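Local coordinates for protein BT_4661 (Bacteroides thetaiotaomicron, PDB 4AK2) that binds heparin and heparan sulphate at the cell surface through the ligand-binding domain described here, probably capturing the chains for breakdown, at residues F28-G33 with N37-V42; L158-D163 with S270-W275; T201-K204 with Y208-N211. All blocks are in the same frame, centred on the assembly; numbering follows the deposited sequence.

Contact 1: F28-G33 with N37-V42; sequences FRIEAG and NSVKPV
Phe-28 and Val-39 meet because of how each side chain leaves its backbone. In Phe-28, CG stands anti to the carbonyl carbon (chi1 -62°), which turns the ring so that one face meets Pro-41. In Val-39, CG1 is anti to the backbone N (chi1 176°), and the two methyls part company. CG1 goes to Phe-28, where the backbone position puts CB 3.7 Å away. CG2 goes to Ile-30 and lies 3.8 Å from its CG1; the two side chains cross at a slant. The same CG2 also rests near the carbonyl oxygen of Arg-29.

Pro-41 covers one face of the Phe-28 ring. Its CG sits 3.7 Å from the ring centroid and only 12° off the ring normal, a CH-pi contact over the centre of the face. Its CB lies nearer the far end of the ring, 3.6 Å from Phe-28 CZ. The two side chains run past each other in opposite directions.

The contact joins edge strand 27-30 of the four-stranded mixed sheet to the loop that follows it. Phe-113 of the neighbouring strand 105-115 touches both Phe-28 and Pro-41, so the loop is packed against the sheet and not against one strand alone. Arg-29 points away, and its guanidinium is bound by His-114, Tyr-127 and Thr-128.

No hydrogen bond crosses between 28-33 and 37-42. Between these ranges the hold is apolar, with a proline fitted on an aromatic face. The loop's polar hold comes from Gln-78, bonded to Lys-40 O, and from Ile-79, paired with Pro-41 by backbone.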
loop_
_atom_site.group_PDB
_atom_site.type_symbol
_atom_site.label_atom_id
_atom_site.label_comp_id
_atom_site.label_asym_id
_atom_site.label_seq_id
_atom_site.Cartn_x
_atom_site.Cartn_y
_atom_site.Cartn_z
ATOM N N PHE A 28 -5.100 -0.760 -8.996
ATOM C CA PHE A 28 -6.132 -1.505 -9.691
ATOM C C PHE A 28 -6.795 -2.506 -8.795
ATOM O O PHE A 28 -6.116 -3.278 -8.134
ATOM C CB PHE A 28 -5.522 -2.214 -10.936
ATOM C CG PHE A 28 -4.982 -1.203 -11.894
ATOM C CD1 PHE A 28 -3.691 -0.707 -11.763
ATOM C CD2 PHE A 28 -5.808 -0.649 -12.875
ATOM C CE1 PHE A 28 -3.234 0.329 -12.593
ATOM C CE2 PHE A 28 -5.344 0.386 -13.703
ATOM C CZ PHE A 28 -4.092 0.877 -13.550
ATOM N N ARG A 29 -8.115 -2.464 -8.763
ATOM C CA ARG A 29 -8.896 -3.407 -7.997
ATOM C C ARG A 29 -9.427 -4.487 -8.912
ATOM O O ARG A 29 -9.930 -4.223 -10.009
ATOM C CB ARG A 29 -10.073 -2.682 -7.290
ATOM C CG ARG A 29 -11.023 -3.663 -6.592
ATOM C CD ARG A 29 -11.949 -2.940 -5.623
ATOM N NE ARG A 29 -11.229 -2.512 -4.427
ATOM C CZ ARG A 29 -11.293 -1.301 -3.857
ATOM N NH1 ARG A 29 -12.045 -0.276 -4.365
ATOM N NH2 ARG A 29 -10.580 -1.107 -2.757
ATOM N N ILE A 30 -9.344 -5.720 -8.432
ATOM C CA ILE A 30 -10.073 -6.845 -9.019
ATOM C C ILE A 30 -11.335 -6.983 -8.174
ATOM O O ILE A 30 -11.254 -7.219 -6.958
ATOM C CB ILE A 30 -9.243 -8.147 -9.016
ATOM C CG1 ILE A 30 -7.919 -7.924 -9.773
ATOM C CG2 ILE A 30 -10.065 -9.279 -9.622
ATOM C CD1 ILE A 30 -6.745 -7.472 -8.939
ATOM N N GLU A 31 -12.496 -6.791 -8.804
ATOM C CA GLU A 31 -13.769 -6.756 -8.089
ATOM C C GLU A 31 -14.049 -8.085 -7.379
ATOM O O GLU A 31 -13.598 -9.148 -7.812
ATOM C CB GLU A 31 -14.922 -6.435 -9.054
ATOM C CG GLU A 31 -15.252 -7.597 -10.013
ATOM C CD GLU A 31 -16.373 -7.247 -11.005
ATOM O OE1 GLU A 31 -17.336 -6.521 -10.618
ATOM O OE2 GLU A 31 -16.290 -7.685 -12.173
ATOM N N ALA A 32 -14.822 -8.013 -6.301
ATOM C CA ALA A 32 -15.246 -9.182 -5.566
ATOM C C ALA A 32 -15.834 -10.218 -6.526
ATOM O O ALA A 32 -16.687 -9.889 -7.367
ATOM C CB ALA A 32 -16.242 -8.788 -4.501
ATOM N N GLY A 33 -15.374 -11.464 -6.414
ATOM C CA GLY A 33 -15.856 -12.514 -7.301
ATOM C C GLY A 33 -15.293 -12.508 -8.709
ATOM O O GLY A 33 -15.652 -13.380 -9.516
ATOM N N ASN A 37 -6.905 -12.377 -14.107
ATOM C CA ASN A 37 -6.611 -12.234 -15.527
ATOM C C ASN A 37 -7.492 -11.214 -16.264
ATOM O O ASN A 37 -7.276 -10.963 -17.453
ATOM C CB ASN A 37 -6.557 -13.602 -16.220
ATOM C CG ASN A 37 -7.924 -14.235 -16.397
ATOM O OD1 ASN A 37 -8.957 -13.672 -16.015
ATOM N ND2 ASN A 37 -7.936 -15.421 -17.010
ATOM N N SER A 38 -8.460 -10.603 -15.560
ATOM C CA SER A 38 -9.273 -9.557 -16.194
ATOM C C SER A 38 -8.683 -8.168 -16.050
ATOM O O SER A 38 -9.179 -7.236 -16.665
ATOM C CB SER A 38 -10.696 -9.537 -15.659
ATOM O OG SER A 38 -10.698 -9.116 -14.315
ATOM N N VAL A 39 -7.649 -8.012 -15.231
ATOM C CA VAL A 39 -7.112 -6.669 -14.961
ATOM C C VAL A 39 -5.644 -6.698 -15.353
ATOM O O VAL A 39 -4.804 -7.189 -14.593
ATOM C CB VAL A 39 -7.288 -6.291 -13.466
ATOM C CG1 VAL A 39 -6.652 -4.953 -13.148
ATOM C CG2 VAL A 39 -8.767 -6.223 -13.102
ATOM N N LYS A 40 -5.347 -6.176 -16.539
ATOM C CA LYS A 40 -4.001 -6.217 -17.112
ATOM C C LYS A 40 -3.675 -4.794 -17.547
ATOM O O LYS A 40 -3.813 -4.432 -18.724
ATOM C CB LYS A 40 -3.932 -7.217 -18.296
ATOM C CG LYS A 40 -4.188 -8.662 -17.894
ATOM C CD LYS A 40 -4.007 -9.575 -19.102
ATOM C CE LYS A 40 -4.251 -11.020 -18.736
ATOM N NZ LYS A 40 -3.991 -11.893 -19.920
ATOM N N PRO A 41 -3.249 -3.950 -16.607
ATOM C CA PRO A 41 -3.165 -2.515 -16.936
ATOM C C PRO A 41 -2.046 -2.209 -17.908
ATOM O O PRO A 41 -0.961 -2.814 -17.880
ATOM C CB PRO A 41 -2.876 -1.839 -15.605
ATOM C CG PRO A 41 -2.822 -2.879 -14.595
ATOM C CD PRO A 41 -3.030 -4.249 -15.190
ATOM N N VAL A 42 -2.324 -1.205 -18.739
ATOM C CA VAL A 42 -1.317 -0.672 -19.641
ATOM C C VAL A 42 -1.091 0.805 -19.327
ATOM O O VAL A 42 -1.990 1.533 -18.818
ATOM C CB VAL A 42 -1.682 -0.813 -21.132
ATOM C CG1 VAL A 42 -1.659 -2.275 -21.580
ATOM C CG2 VAL A 42 -3.017 -0.122 -21.429
#

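Contact 2: L158-D163 with S270-W275; sequences LDYRRD and SPIFIW. With NA (sodium ion), chain C; SGN (2-deoxy-6-O-sulfo-2-(sulfoamino)-alpha-D-glucopyranose), chain B; IDS (2-O-sulfo-alpha-L-idopyranuronic acid), chain D; IDS (2-O-sulfo-alpha-L-idopyranuronic acid), chain E.
Tyr-160 lies on strand 157-161, two residues before the chain turns a corner at Arg-162, and reaches across to Ile-272 and Ile-274 of 270-275. Both segments lie on strands of the seven-stranded, branched mixed sheet; its corner at 161-163 forms part of the sulphated glycan site. The strands do not pair directly; strand 241-254 pairs with both.

The tyrosine OH meets Ile-272 CG2 at 3.7 Å, and Ile-274 CD1 also lies close. This buried hydroxyl donates to a water in the plane of its ring, and the water donates to Ile-272 O.

Around the corner, Arg-161, Arg-162 and Asp-163 grip the glycan. Arg-161 is sandwiched: Arg-162 NH2 lies over one face of its guanidinium, and a sulphate oxygen of the glucosamine, O1S, lies 3.2 Å above the other. Its NH1 and NH2 both give hydrogen bonds to the sugar O3 (3.0 and 3.2 Å). Replacing Arg-161 with an alanine would probably leave that O3 without two donors and the N-sulphate without the charge over it. Arg-162 takes the chain D iduronate carboxylate with two N-H groups, NE to O6B being nearly straight at 169°. Asp-163 OD2 accepts from O3 of the chain E iduronate.

A sodium ion bridges the segments, 2.9 Å from Asp-163 O and, in one serine conformer, 2.9 Å from Ser-270 OG.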
loop_
_atom_site.group_PDB
_atom_site.type_symbol
_atom_site.label_atom_id
_atom_site.label_comp_id
_atom_site.label_asym_id
_atom_site.label_seq_id
_atom_site.Cartn_x
_atom_site.Cartn_y
_atom_site.Cartn_z
ATOM N N LEU A 158 -12.309 -2.586 13.851
ATOM C CA LEU A 158 -11.327 -2.883 12.794
ATOM C C LEU A 158 -9.932 -2.515 13.302
ATOM O O LEU A 158 -9.734 -1.429 13.830
ATOM C CB LEU A 158 -11.691 -2.019 11.570
ATOM C CG LEU A 158 -10.890 -2.329 10.296
ATOM C CD1 LEU A 158 -11.265 -3.714 9.729
ATOM C CD2 LEU A 158 -11.162 -1.283 9.238
ATOM N N ASP A 159 -8.972 -3.442 13.238
ATOM C CA ASP A 159 -7.651 -3.157 13.814
ATOM C C ASP A 159 -6.552 -3.942 13.146
ATOM O O ASP A 159 -6.764 -5.122 12.831
ATOM C CB ASP A 159 -7.684 -3.504 15.307
ATOM C CG ASP A 159 -6.687 -2.752 16.152
ATOM O OD1 ASP A 159 -6.382 -1.589 15.839
ATOM O OD2 ASP A 159 -6.209 -3.312 17.181
ATOM N N TYR A 160 -5.398 -3.318 12.926
ATOM C CA TYR A 160 -4.229 -4.096 12.491
ATOM C C TYR A 160 -3.957 -5.209 13.484
ATOM O O TYR A 160 -4.191 -5.103 14.686
ATOM C CB TYR A 160 -3.021 -3.188 12.355
ATOM C CG TYR A 160 -2.965 -2.373 11.066
ATOM C CD1 TYR A 160 -2.372 -2.896 9.930
ATOM C CD2 TYR A 160 -3.486 -1.058 10.996
ATOM C CE1 TYR A 160 -2.278 -2.182 8.736
ATOM C CE2 TYR A 160 -3.397 -0.361 9.831
ATOM C CZ TYR A 160 -2.801 -0.874 8.718
ATOM O OH TYR A 160 -2.694 -0.113 7.565
ATOM N N ARG A 161 -3.372 -6.280 12.933
ATOM C CA ARG A 161 -3.162 -7.546 13.708
ATOM C C ARG A 161 -1.805 -8.212 13.551
ATOM O O ARG A 161 -1.208 -8.620 14.573
ATOM C CB ARG A 161 -4.278 -8.559 13.420
ATOM C CG ARG A 161 -4.185 -9.907 14.173
ATOM C CD ARG A 161 -4.166 -9.703 15.688
ATOM N NE ARG A 161 -4.104 -10.981 16.402
ATOM C CZ ARG A 161 -2.976 -11.647 16.638
ATOM N NH1 ARG A 161 -1.797 -11.172 16.211
ATOM N NH2 ARG A 161 -3.029 -12.818 17.256
ATOM N N ARG A 162 -1.370 -8.449 12.317
ATOM C CA ARG A 162 -0.243 -9.377 12.065
ATOM C C ARG A 162 0.209 -9.152 10.632
ATOM O O ARG A 162 -0.429 -8.396 9.882
ATOM C CB ARG A 162 -0.666 -10.853 12.253
ATOM C CG ARG A 162 -1.803 -11.315 11.384
ATOM C CD ARG A 162 -2.007 -12.829 11.349
ATOM N NE ARG A 162 -2.425 -13.402 12.639
ATOM C CZ ARG A 162 -3.668 -13.475 13.102
ATOM N NH1 ARG A 162 -4.675 -12.857 12.456
ATOM N NH2 ARG A 162 -3.912 -14.105 14.254
ATOM N N ASP A 163 1.279 -9.824 10.225
ATOM C CA ASP A 163 1.722 -9.931 8.847
ATOM C C ASP A 163 1.997 -8.525 8.277
ATOM O O ASP A 163 1.395 -8.118 7.263
ATOM C CB ASP A 163 0.726 -10.739 7.994
ATOM C CG ASP A 163 0.590 -12.194 8.436
ATOM O OD1 ASP A 163 1.497 -12.702 9.099
ATOM O OD2 ASP A 163 -0.445 -12.754 8.102
ATOM N N SER A 270 -6.177 -7.793 4.023
ATOM C CA SER A 270 -5.139 -6.774 3.924
ATOM C C SER A 270 -5.545 -5.805 2.820
ATOM O O SER A 270 -5.092 -5.875 1.676
ATOM C CB SER A 270 -3.756 -7.383 3.672
ATOM O OG SER A 270 -3.391 -8.309 4.719
ATOM N N PRO A 271 -6.447 -4.867 3.180
ATOM C CA PRO A 271 -7.159 -4.056 2.176
ATOM C C PRO A 271 -6.479 -2.739 1.800
ATOM O O PRO A 271 -7.009 -2.009 0.933
ATOM C CB PRO A 271 -8.490 -3.787 2.916
ATOM C CG PRO A 271 -8.056 -3.589 4.361
ATOM C CD PRO A 271 -7.016 -4.725 4.543
ATOM N N ILE A 272 -5.385 -2.397 2.454
ATOM C CA ILE A 272 -4.814 -1.047 2.255
ATOM C C ILE A 272 -3.286 -1.078 2.300
ATOM O O ILE A 272 -2.689 -1.709 3.173
ATOM C CB ILE A 272 -5.409 -0.039 3.277
ATOM C CG1 ILE A 272 -4.983 1.416 2.969
ATOM C CG2 ILE A 272 -5.046 -0.380 4.714
ATOM C CD1 ILE A 272 -5.738 2.470 3.785
ATOM N N PHE A 273 -2.688 -0.353 1.377
ATOM C CA PHE A 273 -1.266 -0.099 1.396
ATOM C C PHE A 273 -0.985 1.324 1.831
ATOM O O PHE A 273 -1.725 2.242 1.395
ATOM C CB PHE A 273 -0.652 -0.316 -0.006
ATOM C CG PHE A 273 0.289 -1.488 -0.115
ATOM C CD1 PHE A 273 1.560 -1.421 0.447
ATOM C CD2 PHE A 273 -0.094 -2.577 -0.863
ATOM C CE1 PHE A 273 2.437 -2.498 0.342
ATOM C CE2 PHE A 273 0.777 -3.663 -1.011
ATOM C CZ PHE A 273 2.045 -3.599 -0.418
ATOM N N ILE A 274 -0.029 1.560 2.702
ATOM C CA ILE A 274 0.358 2.907 3.086
ATOM C C ILE A 274 1.666 3.244 2.365
ATOM O O ILE A 274 2.656 2.510 2.463
ATOM C CB ILE A 274 0.633 3.014 4.613
ATOM C CG1 ILE A 274 -0.500 2.430 5.457
ATOM C CG2 ILE A 274 0.972 4.464 4.980
ATOM C CD1 ILE A 274 -1.883 2.866 5.120
ATOM N N TRP A 275 1.690 4.326 1.590
ATOM C CA TRP A 275 2.860 4.734 0.853
ATOM C C TRP A 275 3.389 6.007 1.432
ATOM O O TRP A 275 2.704 7.076 1.311
ATOM C CB TRP A 275 2.557 4.843 -0.639
ATOM C CG TRP A 275 3.686 5.290 -1.520
ATOM C CD1 TRP A 275 5.004 5.558 -1.189
ATOM C CD2 TRP A 275 3.576 5.559 -2.943
ATOM N NE1 TRP A 275 5.717 5.959 -2.320
ATOM C CE2 TRP A 275 4.898 5.983 -3.394
ATOM C CE3 TRP A 275 2.528 5.513 -3.861
ATOM C CZ2 TRP A 275 5.136 6.350 -4.716
ATOM C CZ3 TRP A 275 2.768 5.864 -5.180
ATOM C CH2 TRP A 275 4.056 6.270 -5.605
HETATM NA NA NA C . -0.582 -8.614 5.256
HETATM C C1 SGN B . 2.010 -11.465 19.777
HETATM C C2 SGN B . 0.976 -11.661 18.665
HETATM C C3 SGN B . 0.997 -13.131 18.230
HETATM C C4 SGN B . 2.406 -13.567 17.869
HETATM C C5 SGN B . 3.386 -13.316 19.019
HETATM C C6 SGN B . 4.824 -13.557 18.545
HETATM N N2 SGN B . -0.334 -11.228 19.136
HETATM O O1 SGN B . 1.595 -12.120 20.972
HETATM O O3 SGN B . 0.145 -13.242 17.090
HETATM O O4 SGN B . 2.427 -14.996 17.710
HETATM O O5 SGN B . 3.289 -11.929 19.347
HETATM O O6 SGN B . 5.727 -13.369 19.619
HETATM S S1 SGN B . -0.792 -9.702 19.172
HETATM O O1S SGN B . -2.238 -9.682 19.175
HETATM O O2S SGN B . -0.250 -8.978 20.293
HETATM O O3S SGN B . -0.239 -9.061 17.857
HETATM S S2 SGN B . 7.243 -13.390 19.353
HETATM O O4S SGN B . 7.641 -14.742 18.967
HETATM O O5S SGN B . 7.936 -12.993 20.788
HETATM O O6S SGN B . 7.545 -12.332 18.379
HETATM C C1 IDS D . 2.761 -15.462 16.391
HETATM C C2 IDS D . 3.114 -16.955 16.492
HETATM C C3 IDS D . 1.890 -17.859 16.699
HETATM C C4 IDS D . 0.717 -17.507 15.778
HETATM C C5 IDS D . 0.452 -15.996 15.868
HETATM C C6 IDS D . -0.666 -15.483 14.999
HETATM O O2 IDS D . 3.780 -17.350 15.283
HETATM O O3 IDS D . 1.451 -17.810 18.057
HETATM O O4 IDS D . 1.020 -17.848 14.419
HETATM O O5 IDS D . 1.655 -15.291 15.506
HETATM O O6A IDS D . -1.840 -15.858 15.213
HETATM O O6B IDS D . -0.341 -14.702 14.069
HETATM S S IDS D . 5.335 -17.210 15.107
HETATM O O1S IDS D . 5.691 -17.524 13.720
HETATM O O2S IDS D . 5.677 -15.820 15.471
HETATM O O3S IDS D . 5.860 -18.173 16.080
HETATM C C1 IDS E . -1.449 -17.995 9.326
HETATM C C2 IDS E . -2.008 -16.742 8.705
HETATM C C3 IDS E . -1.005 -15.960 7.816
HETATM C C4 IDS E . -0.237 -16.888 6.886
HETATM C C5 IDS E . 0.365 -18.007 7.746
HETATM C C6 IDS E . 1.283 -18.891 6.961
HETATM O O2 IDS E . -3.216 -17.096 8.017
HETATM O O3 IDS E . -0.082 -15.269 8.671
HETATM O O4 IDS E . -1.169 -17.399 5.925
HETATM O O5 IDS E . -0.697 -18.734 8.374
HETATM O O6A IDS E . 2.261 -18.339 6.409
HETATM O O6B IDS E . 1.053 -20.111 6.882
HETATM S S IDS E . -4.308 -16.065 7.712
HETATM O O1S IDS E . -5.524 -16.879 7.582
HETATM O O2S IDS E . -4.339 -15.134 8.844
HETATM O O3S IDS E . -3.915 -15.391 6.438
HETATM O O HOH W 1 -1.260 -1.271 5.507
HETATM O O HOH W 2 -0.251 -9.513 2.874
#

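Contact 3: T201-K204 with Y208-N211; sequences TSRK and YFEN. With SGN (2-deoxy-6-O-sulfo-2-(sulfoamino)-alpha-D-glucopyranose), chain B.
Arg-203 reaches across to Glu-210 and forms the one salt bridge between the two segments. Its NH2 gives a hydrogen bond of 2.8 Å to Glu-210 OE2, with an N-H...O angle of 156°. The carboxylate oxygen sits at the edge of the guanidinium, close to its plane, and is met on its anti side. The two flat groups are turned 61° apart. The NE of Arg-203 makes a second, weak bond to the same OE2. The arginine chain is extended from CG to NE. In the glutamate, chi1 (-55°) sets CG beside Arg-203 NE and Lys-204 CG, and a bend at the second torsion brings OE2 to the guanidinium. NH1 has partners beyond the two segments: it makes salt bridges to Asp-159 and Asp-259. The guanidinium is thus held by three acids, which probably limits its rotation and balances its charge.

Asn-211 ND2 donates to Lys-204 O at 2.8 Å, with Lys-204 O close to the amide plane of Asn-211. ND2 also bonds to Ser-207 O, and OD1 accepts from Tyr-195, so both ends of the amide are used.

Two turns shape the loop between helix 187-195 and strand 220-222. Tyr-208 to Asn-211 is a type I beta turn, closed by Asn-211 N to Tyr-208 O. Ser-202 forms an ST turn, its OG accepting from Lys-204 N at 3.2 Å while also bonded to Ala-199 O.

Thr-201, Ser-202 and Arg-203 line the glycan pocket. Arg-203 binds the N-sulphate of the glucosamine through its backbone, N to O3S being 2.7 Å. Thr-201 OG1 donates to the 6-O-sulphate at O6S, 2.9 Å away.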
loop_
_atom_site.group_PDB
_atom_site.type_symbol
_atom_site.label_atom_id
_atom_site.label_comp_id
_atom_site.label_asym_id
_atom_site.label_seq_id
_atom_site.Cartn_x
_atom_site.Cartn_y
_atom_site.Cartn_z
ATOM N N THR A 201 6.790 -8.751 17.455
ATOM C CA THR A 201 6.109 -8.788 16.157
ATOM C C THR A 201 4.612 -8.575 16.363
ATOM O O THR A 201 3.802 -8.947 15.527
ATOM C CB THR A 201 6.374 -10.108 15.404
ATOM O OG1 THR A 201 5.923 -11.210 16.204
ATOM C CG2 THR A 201 7.875 -10.310 15.116
ATOM N N SER A 202 4.260 -7.975 17.499
ATOM C CA SER A 202 2.850 -7.812 17.903
ATOM C C SER A 202 2.137 -6.705 17.107
ATOM O O SER A 202 2.773 -5.876 16.404
ATOM C CB SER A 202 2.738 -7.519 19.402
ATOM O OG SER A 202 3.129 -6.172 19.667
ATOM N N ARG A 203 0.818 -6.629 17.258
ATOM C CA ARG A 203 0.056 -5.571 16.601
ATOM C C ARG A 203 0.242 -4.229 17.300
ATOM O O ARG A 203 -0.183 -3.203 16.761
ATOM C CB ARG A 203 -1.425 -5.927 16.616
ATOM C CG ARG A 203 -2.062 -5.886 17.999
ATOM C CD ARG A 203 -3.558 -6.099 17.982
ATOM N NE ARG A 203 -4.090 -6.082 19.343
ATOM C CZ ARG A 203 -5.379 -6.051 19.645
ATOM N NH1 ARG A 203 -6.311 -5.989 18.687
ATOM N NH2 ARG A 203 -5.745 -6.041 20.920
ATOM N N LYS A 204 0.895 -4.197 18.466
ATOM C CA LYS A 204 0.764 -3.019 19.351
ATOM C C LYS A 204 1.088 -1.659 18.706
ATOM O O LYS A 204 0.295 -0.702 18.895
ATOM C CB LYS A 204 1.514 -3.226 20.652
ATOM C CG LYS A 204 0.916 -4.340 21.507
ATOM C CD LYS A 204 1.807 -4.710 22.677
ATOM C CE LYS A 204 1.234 -5.892 23.460
ATOM N NZ LYS A 204 2.269 -6.302 24.427
ATOM N N TYR A 208 -5.250 0.379 17.502
ATOM C CA TYR A 208 -6.151 1.209 18.290
ATOM C C TYR A 208 -6.361 0.601 19.682
ATOM O O TYR A 208 -6.272 1.289 20.705
ATOM C CB TYR A 208 -7.498 1.337 17.578
ATOM C CG TYR A 208 -8.556 1.991 18.465
ATOM C CD1 TYR A 208 -8.722 3.366 18.481
ATOM C CD2 TYR A 208 -9.382 1.208 19.293
ATOM C CE1 TYR A 208 -9.664 3.953 19.309
ATOM C CE2 TYR A 208 -10.330 1.791 20.130
ATOM C CZ TYR A 208 -10.470 3.155 20.138
ATOM O OH TYR A 208 -11.437 3.737 20.974
ATOM N N PHE A 209 -6.690 -0.681 19.719
ATOM C CA PHE A 209 -7.069 -1.314 20.985
ATOM C C PHE A 209 -5.934 -1.380 22.009
ATOM O O PHE A 209 -6.208 -1.374 23.218
ATOM C CB PHE A 209 -7.717 -2.676 20.715
ATOM C CG PHE A 209 -9.070 -2.522 20.095
ATOM C CD1 PHE A 209 -10.168 -2.226 20.888
ATOM C CD2 PHE A 209 -9.229 -2.580 18.701
ATOM C CE1 PHE A 209 -11.401 -1.989 20.287
ATOM C CE2 PHE A 209 -10.459 -2.345 18.107
ATOM C CZ PHE A 209 -11.548 -2.076 18.907
ATOM N N GLU A 210 -4.692 -1.311 21.532
ATOM C CA GLU A 210 -3.518 -1.321 22.421
ATOM C C GLU A 210 -3.017 0.073 22.781
ATOM O O GLU A 210 -2.035 0.196 23.510
ATOM C CB GLU A 210 -2.383 -2.155 21.803
ATOM C CG GLU A 210 -2.811 -3.557 21.464
ATOM C CD GLU A 210 -2.872 -4.461 22.675
ATOM O OE1 GLU A 210 -2.277 -4.155 23.713
ATOM O OE2 GLU A 210 -3.566 -5.473 22.585
ATOM N N ASN A 211 -3.695 1.126 22.275
ATOM C CA ASN A 211 -3.262 2.510 22.453
ATOM C C ASN A 211 -4.420 3.444 22.784
ATOM O O ASN A 211 -4.302 4.634 22.526
ATOM C CB ASN A 211 -2.514 3.007 21.221
ATOM C CG ASN A 211 -1.163 2.334 21.058
ATOM O OD1 ASN A 211 -0.218 2.656 21.777
ATOM N ND2 ASN A 211 -1.070 1.403 20.108
HETATM C C1 SGN B . 2.010 -11.465 19.777
HETATM C C2 SGN B . 0.976 -11.661 18.665
HETATM C C3 SGN B . 0.997 -13.131 18.230
HETATM C C4 SGN B . 2.406 -13.567 17.869
HETATM C C5 SGN B . 3.386 -13.316 19.019
HETATM C C6 SGN B . 4.824 -13.557 18.545
HETATM N N2 SGN B . -0.334 -11.228 19.136
HETATM O O1 SGN B . 1.595 -12.120 20.972
HETATM O O3 SGN B . 0.145 -13.242 17.090
HETATM O O4 SGN B . 2.427 -14.996 17.710
HETATM O O5 SGN B . 3.289 -11.929 19.347
HETATM O O6 SGN B . 5.727 -13.369 19.619
HETATM S S1 SGN B . -0.792 -9.702 19.172
HETATM O O1S SGN B . -2.238 -9.682 19.175
HETATM O O2S SGN B . -0.250 -8.978 20.293
HETATM O O3S SGN B . -0.239 -9.061 17.857
HETATM S S2 SGN B . 7.243 -13.390 19.353
HETATM O O4S SGN B . 7.641 -14.742 18.967
HETATM O O5S SGN B . 7.936 -12.993 20.788
HETATM O O6S SGN B . 7.545 -12.332 18.379
#

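Along the chain, contact 1 closes before the others begin, and contact 3 is nested inside the long chain section closed by contact 2. Contact 1 belongs to the four-stranded sheet, contact 2 to the seven-stranded one. Their centres are about 21 Å apart and they do not touch. Contact 3 sits in a loop about 12 Å from contact 2, centre to centre, and about 33 Å from contact 1, on the opposite side of the chain's centre. Contacts 2 and 3 meet directly through Asp-159, which binds both Arg-203 and Tyr-208. They share one glucosamine, so strand corner and loop together form part of a single glycan pocket.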